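Local coordinates for protein 1-pyrroline-5-carboxylate dehydrogenase (Thermus thermophilus, PDB 1UZB) that probably oxidises glutamate gamma-semialdehyde, the open-chain form of 1-pyrroline-5-carboxylate, to glutamate with a nicotinamide adenine dinucleotide as coenzyme, at residues F6-I11 against V480-F485; A107-R112 against D140-Y145; T191-G196 against L500-L505; V466-F471 against T476-G481. One frame throughout, in Å; residues are numbered along the deposited sequence.

Contact 1 begins near the N terminus. It brings residues 6-11 onto the late loop 480-485 and so closes a loop of nearly the whole chain. Contact 2 lies within that loop and joins two helices close in sequence, 95-111 and 128-149. Contact 3 opens at helix 188-199 and closes on helix 500-504, so it crosses contact 1. Contact 4 is a short closure inside the span of contact 3, joining strand 468-471 to the loop after it. It shares Val480 and Gly481 with contact 1. Helix 128-149 touches the residues of all three other contacts. Contacts 1, 3 and 4 also reach the second subunit.

Contact 1: residues F6-I11 against V480-F485; sequences FRNEPI and VGVQPF
The Phe6 ring lies across Val480, meeting both its carbonyl oxygen and one of its methyls. Phe6 CE2 is 3.7 Å from Val480 O, and Phe6 CZ is 4.1 Å from Val480 CG1. The two side chains cross at about a right angle. Phe6 CG is turned anti to the backbone N (chi1 172°), which carries the ring over to the valine. Asn8 makes the polar link. Its ND2 donates to Val480 O at 2.9 Å, with a nearly straight N-H...O angle of 163°. The donor comes in the carbonyl plane, on a lone pair, and the oxygen lies close to the amide plane of Asn8. The amide also gives a hydrogen bond from ND2 to Asp140 OD2 on helix 128-149, so two acceptors fix its rotation. Asn8 OD1 rests 3.6 Å from Val482 CG2. Val480 O receives a second, weak bond from Val482 N at 3.0 Å. With a leucine in place of Asn8, Val480 O would probably lose its stronger donor and the Asp140 carboxylate would lose a partner. Gly481 has backbone angles that would press a beta carbon into the carbonyl oxygen before it, and such a carbon would also come tight against the Phe6 ring. Phe6 meets Tyr144 edge-to-face, and Gln483 NE2 bonds Asn167 of the second subunit. The turn from Val480 to Val482 is a classic gamma turn centred on Gly481, here joined to the N-terminal segment beside helix 128-149.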
loop_
_atom_site.group_PDB
_atom_site.type_symbol
_atom_site.label_atom_id
_atom_site.label_comp_id
_atom_site.label_asym_id
_atom_site.label_seq_id
_atom_site.Cartn_x
_atom_site.Cartn_y
_atom_site.Cartn_z
ATOM N N PHE A 6 -17.840 5.143 -3.801
ATOM C CA PHE A 6 -18.712 5.614 -4.866
ATOM C C PHE A 6 -19.449 4.473 -5.551
ATOM O O PHE A 6 -18.874 3.415 -5.811
ATOM C CB PHE A 6 -17.892 6.361 -5.921
ATOM C CG PHE A 6 -18.675 6.719 -7.150
ATOM C CD1 PHE A 6 -19.408 7.901 -7.211
ATOM C CD2 PHE A 6 -18.712 5.849 -8.239
ATOM C CE1 PHE A 6 -20.168 8.211 -8.339
ATOM C CE2 PHE A 6 -19.465 6.146 -9.369
ATOM C CZ PHE A 6 -20.196 7.328 -9.422
ATOM N N ARG A 7 -20.727 4.708 -5.834
ATOM C CA ARG A 7 -21.567 3.761 -6.554
ATOM C C ARG A 7 -22.426 4.612 -7.477
ATOM O O ARG A 7 -22.823 5.720 -7.108
ATOM C CB ARG A 7 -22.481 2.967 -5.612
ATOM C CG ARG A 7 -21.764 2.127 -4.566
ATOM C CD ARG A 7 -22.615 0.930 -4.149
ATOM N NE ARG A 7 -23.943 1.316 -3.677
ATOM C CZ ARG A 7 -24.186 1.905 -2.510
ATOM N NH1 ARG A 7 -23.189 2.182 -1.682
ATOM N NH2 ARG A 7 -25.430 2.218 -2.171
ATOM N N ASN A 8 -22.704 4.119 -8.678
ATOM C CA ASN A 8 -23.539 4.877 -9.602
ATOM C C ASN A 8 -24.998 4.880 -9.160
ATOM O O ASN A 8 -25.500 3.890 -8.625
ATOM C CB ASN A 8 -23.445 4.299 -11.017
ATOM C CG ASN A 8 -22.065 4.459 -11.623
ATOM O OD1 ASN A 8 -21.207 3.587 -11.485
ATOM N ND2 ASN A 8 -21.843 5.586 -12.288
ATOM N N GLU A 9 -25.670 6.005 -9.382
ATOM C CA GLU A 9 -27.078 6.159 -9.032
ATOM C C GLU A 9 -27.890 5.298 -9.996
ATOM O O GLU A 9 -27.758 5.428 -11.206
ATOM C CB GLU A 9 -27.484 7.627 -9.176
ATOM C CG GLU A 9 -28.941 7.955 -8.867
ATOM C CD GLU A 9 -29.278 7.871 -7.391
ATOM O OE1 GLU A 9 -28.367 8.036 -6.556
ATOM O OE2 GLU A 9 -30.466 7.659 -7.067
ATOM N N PRO A 10 -28.733 4.395 -9.470
ATOM C CA PRO A 10 -29.541 3.537 -10.341
ATOM C C PRO A 10 -30.445 4.332 -11.279
ATOM O O PRO A 10 -31.043 5.326 -10.877
ATOM C CB PRO A 10 -30.342 2.703 -9.349
ATOM C CG PRO A 10 -29.400 2.570 -8.196
ATOM C CD PRO A 10 -28.864 3.980 -8.062
ATOM N N ILE A 11 -30.531 3.892 -12.529
ATOM C CA ILE A 11 -31.376 4.545 -13.522
ATOM C C ILE A 11 -32.758 3.902 -13.458
ATOM O O ILE A 11 -32.900 2.698 -13.673
ATOM C CB ILE A 11 -30.795 4.378 -14.943
ATOM C CG1 ILE A 11 -29.408 5.024 -15.010
ATOM C CG2 ILE A 11 -31.722 5.018 -15.972
ATOM C CD1 ILE A 11 -28.690 4.823 -16.331
ATOM N N VAL A 480 -20.394 7.616 -15.199
ATOM C CA VAL A 480 -19.391 8.334 -14.429
ATOM C C VAL A 480 -18.564 7.325 -13.629
ATOM O O VAL A 480 -19.109 6.389 -13.033
ATOM C CB VAL A 480 -20.069 9.332 -13.463
ATOM C CG1 VAL A 480 -19.061 9.871 -12.455
ATOM C CG2 VAL A 480 -20.676 10.478 -14.259
ATOM N N GLY A 481 -17.247 7.505 -13.646
ATOM C CA GLY A 481 -16.357 6.623 -12.909
ATOM C C GLY A 481 -15.976 5.338 -13.625
ATOM O O GLY A 481 -14.821 4.911 -13.575
ATOM N N VAL A 482 -16.946 4.726 -14.297
ATOM C CA VAL A 482 -16.738 3.473 -15.019
ATOM C C VAL A 482 -16.063 3.693 -16.365
ATOM O O VAL A 482 -15.096 3.005 -16.711
ATOM C CB VAL A 482 -18.085 2.758 -15.279
ATOM C CG1 VAL A 482 -17.845 1.422 -15.962
ATOM C CG2 VAL A 482 -18.839 2.563 -13.968
ATOM N N GLN A 483 -16.584 4.659 -17.112
ATOM C CA GLN A 483 -16.074 4.979 -18.433
ATOM C C GLN A 483 -15.698 6.445 -18.615
ATOM O O GLN A 483 -16.534 7.260 -19.018
ATOM C CB GLN A 483 -17.111 4.586 -19.495
ATOM C CG GLN A 483 -17.325 3.085 -19.628
ATOM C CD GLN A 483 -18.742 2.638 -19.298
ATOM O OE1 GLN A 483 -19.657 3.451 -19.139
ATOM N NE2 GLN A 483 -18.929 1.330 -19.203
ATOM N N PRO A 484 -14.441 6.807 -18.298
ATOM C CA PRO A 484 -13.990 8.196 -18.457
ATOM C C PRO A 484 -14.455 8.643 -19.842
ATOM O O PRO A 484 -14.159 7.981 -20.837
ATOM C CB PRO A 484 -12.477 8.067 -18.362
ATOM C CG PRO A 484 -12.314 6.975 -17.345
ATOM C CD PRO A 484 -13.366 5.958 -17.752
ATOM N N PHE A 485 -15.167 9.764 -19.909
ATOM C CA PHE A 485 -15.730 10.215 -21.179
ATOM C C PHE A 485 -15.064 11.419 -21.843
ATOM O O PHE A 485 -14.967 12.492 -21.258
ATOM C CB PHE A 485 -17.222 10.503 -20.985
ATOM C CG PHE A 485 -17.957 10.731 -22.267
ATOM C CD1 PHE A 485 -18.227 9.669 -23.125
ATOM C CD2 PHE A 485 -18.347 12.012 -22.641
ATOM C CE1 PHE A 485 -18.875 9.882 -24.338
ATOM C CE2 PHE A 485 -18.995 12.233 -23.854
ATOM C CZ PHE A 485 -19.257 11.169 -24.700
#

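Contact 2: residues A107-R112 against D140-Y145; sequences ALMRRR and DFIEYY
Arg110 and Glu143 cross at about a right angle, with the guanidinium and carboxylate planes 46° apart. The pair is therefore not a flat, two-pronged one. A single bond carries the salt bridge, Arg110 NH1 to Glu143 OE2 at 2.9 Å. It is nearly straight (168°) and lies almost in the guanidinium plane, but it reaches the oxygen from above the carboxylate plane. Both chains bend to get there. Arg110 runs extended and then turns at chi3, while Glu143 folds at chi2 (-77°) and brings its carboxylate back towards the arginine. Each end has a further partner. Arg110 NE pairs with Glu9 OE1 and Glu143 OE1 with Arg147 NH2, giving a row of alternating charges. A leucine in place of Arg110 would probably cost Glu9 and Glu143 one positive partner each, leaving Glu9 with Lys113 and Glu143 with Arg147. The second pair is apolar. Met109 and Ile142 approach at a slant, and the SD-CE end of the methionine lies against one methyl. Met109 SD and Met109 CE each lie 4.1 Å from Ile142 CD1. Ile142 also packs on Ala106 and Leu102, about one and two turns before Met109 on helix 95-111. Such a buried apolar patch with an ion pair at its margin is ordinary helix-helix packing. Here it joins helices 95-111 and 128-149, in what is, as in other aldehyde dehydrogenases, the coenzyme-binding domain.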
loop_
_atom_site.group_PDB
_atom_site.type_symbol
_atom_site.label_atom_id
_atom_site.label_comp_id
_atom_site.label_asym_id
_atom_site.label_seq_id
_atom_site.Cartn_x
_atom_site.Cartn_y
_atom_site.Cartn_z
ATOM N N ALA A 107 -27.392 15.035 -2.303
ATOM C CA ALA A 107 -28.515 14.517 -1.527
ATOM C C ALA A 107 -29.781 15.297 -1.858
ATOM O O ALA A 107 -30.863 14.722 -1.970
ATOM C CB ALA A 107 -28.215 14.608 -0.034
ATOM N N LEU A 108 -29.639 16.609 -2.014
ATOM C CA LEU A 108 -30.774 17.457 -2.350
ATOM C C LEU A 108 -31.267 17.159 -3.764
ATOM O O LEU A 108 -32.475 17.146 -4.016
ATOM C CB LEU A 108 -30.388 18.933 -2.217
ATOM C CG LEU A 108 -30.083 19.395 -0.787
ATOM C CD1 LEU A 108 -29.572 20.828 -0.813
ATOM C CD2 LEU A 108 -31.337 19.284 0.077
ATOM N N MET A 109 -30.340 16.916 -4.690
ATOM C CA MET A 109 -30.731 16.607 -6.058
ATOM C C MET A 109 -31.435 15.252 -6.099
ATOM O O MET A 109 -32.430 15.083 -6.806
ATOM C CB MET A 109 -29.508 16.585 -6.978
ATOM C CG MET A 109 -29.861 16.325 -8.442
ATOM S SD MET A 109 -28.473 16.492 -9.590
ATOM C CE MET A 109 -28.333 18.274 -9.688
ATOM N N ARG A 110 -30.926 14.290 -5.333
ATOM C CA ARG A 110 -31.523 12.962 -5.299
ATOM C C ARG A 110 -32.975 13.019 -4.816
ATOM O O ARG A 110 -33.830 12.288 -5.318
ATOM C CB ARG A 110 -30.696 12.035 -4.398
ATOM C CG ARG A 110 -31.120 10.575 -4.454
ATOM C CD ARG A 110 -30.227 9.675 -3.603
ATOM N NE ARG A 110 -28.852 9.601 -4.095
ATOM C CZ ARG A 110 -27.820 10.244 -3.556
ATOM N NH1 ARG A 110 -26.606 10.110 -4.078
ATOM N NH2 ARG A 110 -27.996 11.021 -2.496
ATOM N N ARG A 111 -33.258 13.892 -3.855
ATOM C CA ARG A 111 -34.621 14.012 -3.345
ATOM C C ARG A 111 -35.562 14.732 -4.312
ATOM O O ARG A 111 -36.777 14.700 -4.131
ATOM C CB ARG A 111 -34.615 14.711 -1.982
ATOM C CG ARG A 111 -34.019 13.845 -0.887
ATOM C CD ARG A 111 -33.663 14.629 0.360
ATOM N NE ARG A 111 -33.007 13.765 1.335
ATOM C CZ ARG A 111 -31.995 14.142 2.111
ATOM N NH1 ARG A 111 -31.514 15.375 2.032
ATOM N NH2 ARG A 111 -31.453 13.273 2.954
ATOM N N ARG A 112 -35.006 15.378 -5.336
ATOM C CA ARG A 112 -35.813 16.087 -6.332
ATOM C C ARG A 112 -35.703 15.416 -7.700
ATOM O O ARG A 112 -36.010 16.020 -8.731
ATOM C CB ARG A 112 -35.365 17.549 -6.447
ATOM C CG ARG A 112 -35.663 18.387 -5.213
ATOM C CD ARG A 112 -35.272 19.845 -5.412
ATOM N NE ARG A 112 -36.024 20.483 -6.492
ATOM C CZ ARG A 112 -35.942 21.775 -6.798
ATOM N NH1 ARG A 112 -36.660 22.273 -7.796
ATOM N NH2 ARG A 112 -35.142 22.571 -6.103
ATOM N N ASP A 140 -24.302 11.429 -10.111
ATOM C CA ASP A 140 -23.019 10.728 -10.166
ATOM C C ASP A 140 -21.840 11.696 -10.233
ATOM O O ASP A 140 -20.837 11.497 -9.550
ATOM C CB ASP A 140 -22.943 9.784 -11.375
ATOM C CG ASP A 140 -23.770 8.522 -11.200
ATOM O OD1 ASP A 140 -24.244 8.252 -10.075
ATOM O OD2 ASP A 140 -23.933 7.785 -12.198
ATOM N N PHE A 141 -21.941 12.731 -11.065
ATOM C CA PHE A 141 -20.848 13.698 -11.174
ATOM C C PHE A 141 -20.552 14.340 -9.821
ATOM O O PHE A 141 -19.392 14.475 -9.430
ATOM C CB PHE A 141 -21.184 14.801 -12.185
ATOM C CG PHE A 141 -20.921 14.429 -13.617
ATOM C CD1 PHE A 141 -21.882 14.682 -14.590
ATOM C CD2 PHE A 141 -19.708 13.865 -14.006
ATOM C CE1 PHE A 141 -21.644 14.382 -15.931
ATOM C CE2 PHE A 141 -19.460 13.563 -15.346
ATOM C CZ PHE A 141 -20.431 13.821 -16.309
ATOM N N ILE A 142 -21.599 14.740 -9.106
ATOM C CA ILE A 142 -21.414 15.375 -7.809
ATOM C C ILE A 142 -20.758 14.417 -6.815
ATOM O O ILE A 142 -19.782 14.773 -6.154
ATOM C CB ILE A 142 -22.758 15.864 -7.232
ATOM C CG1 ILE A 142 -23.421 16.848 -8.202
ATOM C CG2 ILE A 142 -22.525 16.542 -5.893
ATOM C CD1 ILE A 142 -24.841 17.223 -7.811
ATOM N N GLU A 143 -21.290 13.201 -6.720
ATOM C CA GLU A 143 -20.757 12.199 -5.802
ATOM C C GLU A 143 -19.319 11.817 -6.148
ATOM O O GLU A 143 -18.471 11.680 -5.262
ATOM C CB GLU A 143 -21.628 10.937 -5.833
ATOM C CG GLU A 143 -23.047 11.100 -5.305
ATOM C CD GLU A 143 -23.122 11.131 -3.788
ATOM O OE1 GLU A 143 -22.115 10.816 -3.126
ATOM O OE2 GLU A 143 -24.202 11.460 -3.253
ATOM N N TYR A 144 -19.048 11.654 -7.439
ATOM C CA TYR A 144 -17.720 11.273 -7.895
ATOM C C TYR A 144 -16.693 12.377 -7.670
ATOM O O TYR A 144 -15.651 12.142 -7.059
ATOM C CB TYR A 144 -17.753 10.896 -9.380
ATOM C CG TYR A 144 -16.451 10.308 -9.875
ATOM C CD1 TYR A 144 -16.189 8.939 -9.770
ATOM C CD2 TYR A 144 -15.459 11.128 -10.408
ATOM C CE1 TYR A 144 -14.966 8.406 -10.187
ATOM C CE2 TYR A 144 -14.241 10.609 -10.821
ATOM C CZ TYR A 144 -14.000 9.252 -10.709
ATOM O OH TYR A 144 -12.790 8.750 -11.126
ATOM N N TYR A 145 -16.980 13.581 -8.159
ATOM C CA TYR A 145 -16.043 14.689 -7.999
ATOM C C TYR A 145 -15.812 15.068 -6.533
ATOM O O TYR A 145 -14.718 15.503 -6.176
ATOM C CB TYR A 145 -16.511 15.900 -8.817
ATOM C CG TYR A 145 -16.471 15.686 -10.322
ATOM C CD1 TYR A 145 -17.369 16.346 -11.159
ATOM C CD2 TYR A 145 -15.540 14.821 -10.908
ATOM C CE1 TYR A 145 -17.352 16.152 -12.538
ATOM C CE2 TYR A 145 -15.514 14.613 -12.294
ATOM C CZ TYR A 145 -16.423 15.280 -13.100
ATOM O OH TYR A 145 -16.433 15.060 -14.460
#

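Contact 3: residues T191-G196 against L500-L505; sequences TGMIVG and LDYLRL
Helix 191-196 and the weakly bonded helix 500-504 cross at -58°, their axes 10.9 Å apart at closest approach. The backbones come nearest at Gly196 and Leu503, whose CA atoms are 6.1 Å apart. Tyr502 spans the space from one helix to the other. Its CG is anti to the backbone N (chi1 -167°), and the ring points at the first helix. Tyr502 OH lies 3.8 Å from Met193 CA and 4.1 Å from Met193 CG. Along the ring edge, Tyr502 CE2 is 4.1 Å from Gly192 O, close to the ring plane. The hydroxyl finds its polar partner outside the two helices, in Asn257 ND2. That nitrogen also bonds Met193 O, so one amide ties the tyrosine to the helix it touches. Leu503 fills the other part of the contact. Its CD2 packs 3.4 Å from Gly196 O and 3.7 Å from Gly196 CA. A beta carbon on Gly196 would fall only 3.0 Å from Tyr502 CE2, so the lack of a side chain there permits the close approach. Tyr145 meets the Tyr502 ring with planes about 15° apart, and Phe506 meets it edge-to-face. This is buried packing between helix 188-199, which follows strand 165-180, and the short helix leading into strand 507-515. Those two strands are antiparallel neighbours, as in the oligomerisation arm of aldehyde dehydrogenases, so the contact lies where the coenzyme-binding domain meets the chain leading into that arm.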
loop_
_atom_site.group_PDB
_atom_site.type_symbol
_atom_site.label_atom_id
_atom_site.label_comp_id
_atom_site.label_asym_id
_atom_site.label_seq_id
_atom_site.Cartn_x
_atom_site.Cartn_y
_atom_site.Cartn_z
ATOM N N THR A 191 -24.340 20.147 -14.726
ATOM C CA THR A 191 -23.872 19.941 -13.360
ATOM C C THR A 191 -22.398 19.545 -13.277
ATOM O O THR A 191 -21.631 20.138 -12.512
ATOM C CB THR A 191 -24.709 18.860 -12.661
ATOM O OG1 THR A 191 -26.067 19.303 -12.558
ATOM C CG2 THR A 191 -24.171 18.581 -11.270
ATOM N N GLY A 192 -22.000 18.547 -14.061
ATOM C CA GLY A 192 -20.619 18.096 -14.034
ATOM C C GLY A 192 -19.600 19.168 -14.367
ATOM O O GLY A 192 -18.569 19.301 -13.698
ATOM N N MET A 193 -19.887 19.939 -15.408
ATOM C CA MET A 193 -18.986 20.996 -15.854
ATOM C C MET A 193 -18.799 22.103 -14.826
ATOM O O MET A 193 -17.780 22.797 -14.827
ATOM C CB MET A 193 -19.500 21.609 -17.155
ATOM C CG MET A 193 -19.546 20.649 -18.323
ATOM S SD MET A 193 -20.159 21.474 -19.798
ATOM C CE MET A 193 -18.668 22.230 -20.292
ATOM N N ILE A 194 -19.790 22.264 -13.953
ATOM C CA ILE A 194 -19.756 23.280 -12.906
ATOM C C ILE A 194 -19.117 22.770 -11.615
ATOM O O ILE A 194 -18.174 23.374 -11.099
ATOM C CB ILE A 194 -21.186 23.763 -12.549
ATOM C CG1 ILE A 194 -21.816 24.488 -13.740
ATOM C CG2 ILE A 194 -21.145 24.668 -11.321
ATOM C CD1 ILE A 194 -23.273 24.834 -13.529
ATOM N N VAL A 195 -19.621 21.649 -11.101
ATOM C CA VAL A 195 -19.122 21.135 -9.832
ATOM C C VAL A 195 -17.705 20.584 -9.844
ATOM O O VAL A 195 -17.058 20.551 -8.801
ATOM C CB VAL A 195 -20.097 20.080 -9.217
ATOM C CG1 VAL A 195 -21.484 20.692 -9.051
ATOM C CG2 VAL A 195 -20.162 18.834 -10.079
ATOM N N GLY A 196 -17.216 20.156 -11.003
ATOM C CA GLY A 196 -15.853 19.652 -11.067
ATOM C C GLY A 196 -14.891 20.772 -10.697
ATOM O O GLY A 196 -14.118 20.651 -9.741
ATOM N N LEU A 500 -10.764 10.752 -12.445
ATOM C CA LEU A 500 -9.878 11.484 -11.549
ATOM C C LEU A 500 -9.131 12.595 -12.284
ATOM O O LEU A 500 -8.976 13.693 -11.760
ATOM C CB LEU A 500 -8.871 10.519 -10.913
ATOM C CG LEU A 500 -9.457 9.406 -10.037
ATOM C CD1 LEU A 500 -8.370 8.412 -9.665
ATOM C CD2 LEU A 500 -10.084 10.007 -8.795
ATOM N N ASP A 501 -8.683 12.306 -13.502
ATOM C CA ASP A 501 -7.930 13.264 -14.306
ATOM C C ASP A 501 -8.671 14.557 -14.615
ATOM O O ASP A 501 -8.047 15.581 -14.870
ATOM C CB ASP A 501 -7.499 12.630 -15.636
ATOM C CG ASP A 501 -6.321 11.690 -15.488
ATOM O OD1 ASP A 501 -5.851 11.478 -14.349
ATOM O OD2 ASP A 501 -5.862 11.166 -16.527
ATOM N N TYR A 502 -9.998 14.517 -14.596
ATOM C CA TYR A 502 -10.770 15.711 -14.915
ATOM C C TYR A 502 -10.441 16.890 -14.010
ATOM O O TYR A 502 -10.258 18.009 -14.483
ATOM C CB TYR A 502 -12.267 15.409 -14.822
ATOM C CG TYR A 502 -13.166 16.475 -15.418
ATOM C CD1 TYR A 502 -13.147 16.743 -16.786
ATOM C CD2 TYR A 502 -14.094 17.151 -14.628
ATOM C CE1 TYR A 502 -14.037 17.647 -17.358
ATOM C CE2 TYR A 502 -14.994 18.058 -15.189
ATOM C CZ TYR A 502 -14.961 18.294 -16.555
ATOM O OH TYR A 502 -15.884 19.143 -17.127
ATOM N N LEU A 503 -10.350 16.644 -12.707
ATOM C CA LEU A 503 -10.085 17.729 -11.770
ATOM C C LEU A 503 -8.705 18.371 -11.899
ATOM O O LEU A 503 -8.538 19.550 -11.585
ATOM C CB LEU A 503 -10.323 17.251 -10.333
ATOM C CG LEU A 503 -11.712 16.649 -10.077
ATOM C CD1 LEU A 503 -11.860 16.322 -8.601
ATOM C CD2 LEU A 503 -12.799 17.625 -10.516
ATOM N N ARG A 504 -7.721 17.610 -12.368
ATOM C CA ARG A 504 -6.370 18.142 -12.535
ATOM C C ARG A 504 -6.361 19.317 -13.517
ATOM O O ARG A 504 -5.506 20.202 -13.440
ATOM C CB ARG A 504 -5.434 17.044 -13.050
ATOM C CG ARG A 504 -3.994 17.500 -13.279
ATOM C CD ARG A 504 -3.333 17.874 -11.969
ATOM N NE ARG A 504 -1.969 18.366 -12.140
ATOM C CZ ARG A 504 -1.656 19.593 -12.544
ATOM N NH1 ARG A 504 -0.381 19.938 -12.662
ATOM N NH2 ARG A 504 -2.607 20.479 -12.825
ATOM N N LEU A 505 -7.315 19.307 -14.444
ATOM C CA LEU A 505 -7.429 20.354 -15.452
ATOM C C LEU A 505 -7.756 21.719 -14.856
ATOM O O LEU A 505 -7.498 22.756 -15.473
ATOM C CB LEU A 505 -8.519 19.982 -16.455
ATOM C CG LEU A 505 -8.331 18.672 -17.220
ATOM C CD1 LEU A 505 -9.590 18.377 -18.014
ATOM C CD2 LEU A 505 -7.120 18.764 -18.128
#

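Contact 4: residues V466-F471 against T476-G481; sequences VGNLYF and TGALVG
Asn468 ND2, which lies 4.4 Å from Ala478 CB, donates to Pro484 O and makes a second, weak bond to Tyr470 OH at 3.4 Å, bent to 134°. Its other amide atom, OD1, accepts from Gly486 N. The amide is thus held at both ends by the loop beyond Ala478. Tyr470 stands on the same side of the strand, two residues on. Its CG is anti to the carbonyl carbon (chi1 -53°), and the ring reaches out so that its hydroxyl meets the alanine. Tyr470 OH is 3.3 Å from Ala478 CB and 3.8 Å from Ala478 CA, a snug contact of a polar atom with a methyl. Strand 468-471 is the outermost strand, within this chain, of a seven-stranded sheet. It pairs in parallel with a strand of the second subunit, so the sheet continues across the interface, an arrangement known from other aldehyde dehydrogenases. Tyr470 packs there on Ala513 of that second subunit. After the strand the chain doubles back, and Ala478 points its methyl toward the strand, where Phe485 also packs against it.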
loop_
_atom_site.group_PDB
_atom_site.type_symbol
_atom_site.label_atom_id
_atom_site.label_comp_id
_atom_site.label_asym_id
_atom_site.label_seq_id
_atom_site.Cartn_x
_atom_site.Cartn_y
_atom_site.Cartn_z
ATOM N N VAL A 466 -10.949 6.076 -31.075
ATOM C CA VAL A 466 -11.983 6.867 -30.421
ATOM C C VAL A 466 -11.689 6.836 -28.926
ATOM O O VAL A 466 -11.087 5.884 -28.425
ATOM C CB VAL A 466 -13.407 6.312 -30.691
ATOM C CG1 VAL A 466 -13.756 6.468 -32.166
ATOM C CG2 VAL A 466 -13.496 4.860 -30.272
ATOM N N GLY A 467 -12.112 7.877 -28.217
ATOM C CA GLY A 467 -11.855 7.949 -26.789
ATOM C C GLY A 467 -12.670 6.994 -25.938
ATOM O O GLY A 467 -12.248 6.632 -24.839
ATOM N N ASN A 468 -13.842 6.603 -26.430
ATOM C CA ASN A 468 -14.722 5.683 -25.711
ATOM C C ASN A 468 -15.192 4.607 -26.675
ATOM O O ASN A 468 -16.023 4.859 -27.553
ATOM C CB ASN A 468 -15.927 6.427 -25.123
ATOM C CG ASN A 468 -15.573 7.205 -23.870
ATOM O OD1 ASN A 468 -14.985 8.293 -23.930
ATOM N ND2 ASN A 468 -15.915 6.638 -22.717
ATOM N N LEU A 469 -14.651 3.407 -26.487
ATOM C CA LEU A 469 -14.942 2.261 -27.338
ATOM C C LEU A 469 -15.696 1.186 -26.562
ATOM O O LEU A 469 -15.363 0.898 -25.415
ATOM C CB LEU A 469 -13.618 1.712 -27.871
ATOM C CG LEU A 469 -13.590 0.531 -28.844
ATOM C CD1 LEU A 469 -14.357 0.859 -30.117
ATOM C CD2 LEU A 469 -12.137 0.204 -29.166
ATOM N N TYR A 470 -16.703 0.591 -27.195
ATOM C CA TYR A 470 -17.521 -0.426 -26.546
ATOM C C TYR A 470 -17.674 -1.669 -27.409
ATOM O O TYR A 470 -17.929 -1.568 -28.618
ATOM C CB TYR A 470 -18.911 0.134 -26.241
ATOM C CG TYR A 470 -18.895 1.427 -25.461
ATOM C CD1 TYR A 470 -18.718 2.656 -26.103
ATOM C CD2 TYR A 470 -19.046 1.423 -24.077
ATOM C CE1 TYR A 470 -18.696 3.854 -25.375
ATOM C CE2 TYR A 470 -19.028 2.600 -23.348
ATOM C CZ TYR A 470 -18.853 3.813 -23.997
ATOM O OH TYR A 470 -18.845 4.980 -23.266
ATOM N N PHE A 471 -17.533 -2.841 -26.789
ATOM C CA PHE A 471 -17.665 -4.102 -27.507
ATOM C C PHE A 471 -18.910 -4.878 -27.086
ATOM O O PHE A 471 -19.128 -5.139 -25.897
ATOM C CB PHE A 471 -16.441 -4.999 -27.292
ATOM C CG PHE A 471 -15.145 -4.394 -27.741
ATOM C CD1 PHE A 471 -15.099 -3.495 -28.804
ATOM C CD2 PHE A 471 -13.955 -4.758 -27.120
ATOM C CE1 PHE A 471 -13.885 -2.971 -29.240
ATOM C CE2 PHE A 471 -12.737 -4.244 -27.548
ATOM C CZ PHE A 471 -12.700 -3.346 -28.613
ATOM N N THR A 476 -23.590 4.472 -26.286
ATOM C CA THR A 476 -24.050 5.668 -25.590
ATOM C C THR A 476 -24.149 5.348 -24.096
ATOM O O THR A 476 -23.948 4.202 -23.680
ATOM C CB THR A 476 -25.452 6.084 -26.074
ATOM O OG1 THR A 476 -26.354 4.991 -25.870
ATOM C CG2 THR A 476 -25.439 6.440 -27.557
ATOM N N GLY A 477 -24.436 6.367 -23.292
ATOM C CA GLY A 477 -24.613 6.165 -21.864
ATOM C C GLY A 477 -23.403 5.872 -21.000
ATOM O O GLY A 477 -23.506 5.087 -20.056
ATOM N N ALA A 478 -22.270 6.496 -21.300
ATOM C CA ALA A 478 -21.067 6.290 -20.504
ATOM C C ALA A 478 -21.382 6.625 -19.048
ATOM O O ALA A 478 -21.970 7.667 -18.754
ATOM C CB ALA A 478 -19.942 7.182 -21.012
ATOM N N LEU A 479 -20.992 5.740 -18.140
ATOM C CA LEU A 479 -21.241 5.950 -16.720
ATOM C C LEU A 479 -20.076 6.621 -16.018
ATOM O O LEU A 479 -18.922 6.251 -16.216
ATOM C CB LEU A 479 -21.539 4.616 -16.040
ATOM C CG LEU A 479 -22.833 3.917 -16.462
ATOM C CD1 LEU A 479 -22.891 2.531 -15.842
ATOM C CD2 LEU A 479 -24.031 4.747 -16.035
ATOM N N VAL A 480 -20.394 7.616 -15.199
ATOM C CA VAL A 480 -19.391 8.334 -14.429
ATOM C C VAL A 480 -18.564 7.325 -13.629
ATOM O O VAL A 480 -19.109 6.389 -13.033
ATOM C CB VAL A 480 -20.069 9.332 -13.463
ATOM C CG1 VAL A 480 -19.061 9.871 -12.455
ATOM C CG2 VAL A 480 -20.676 10.478 -14.259
ATOM N N GLY A 481 -17.247 7.505 -13.646
ATOM C CA GLY A 481 -16.357 6.623 -12.909
ATOM C C GLY A 481 -15.976 5.338 -13.625
ATOM O O GLY A 481 -14.821 4.911 -13.575
#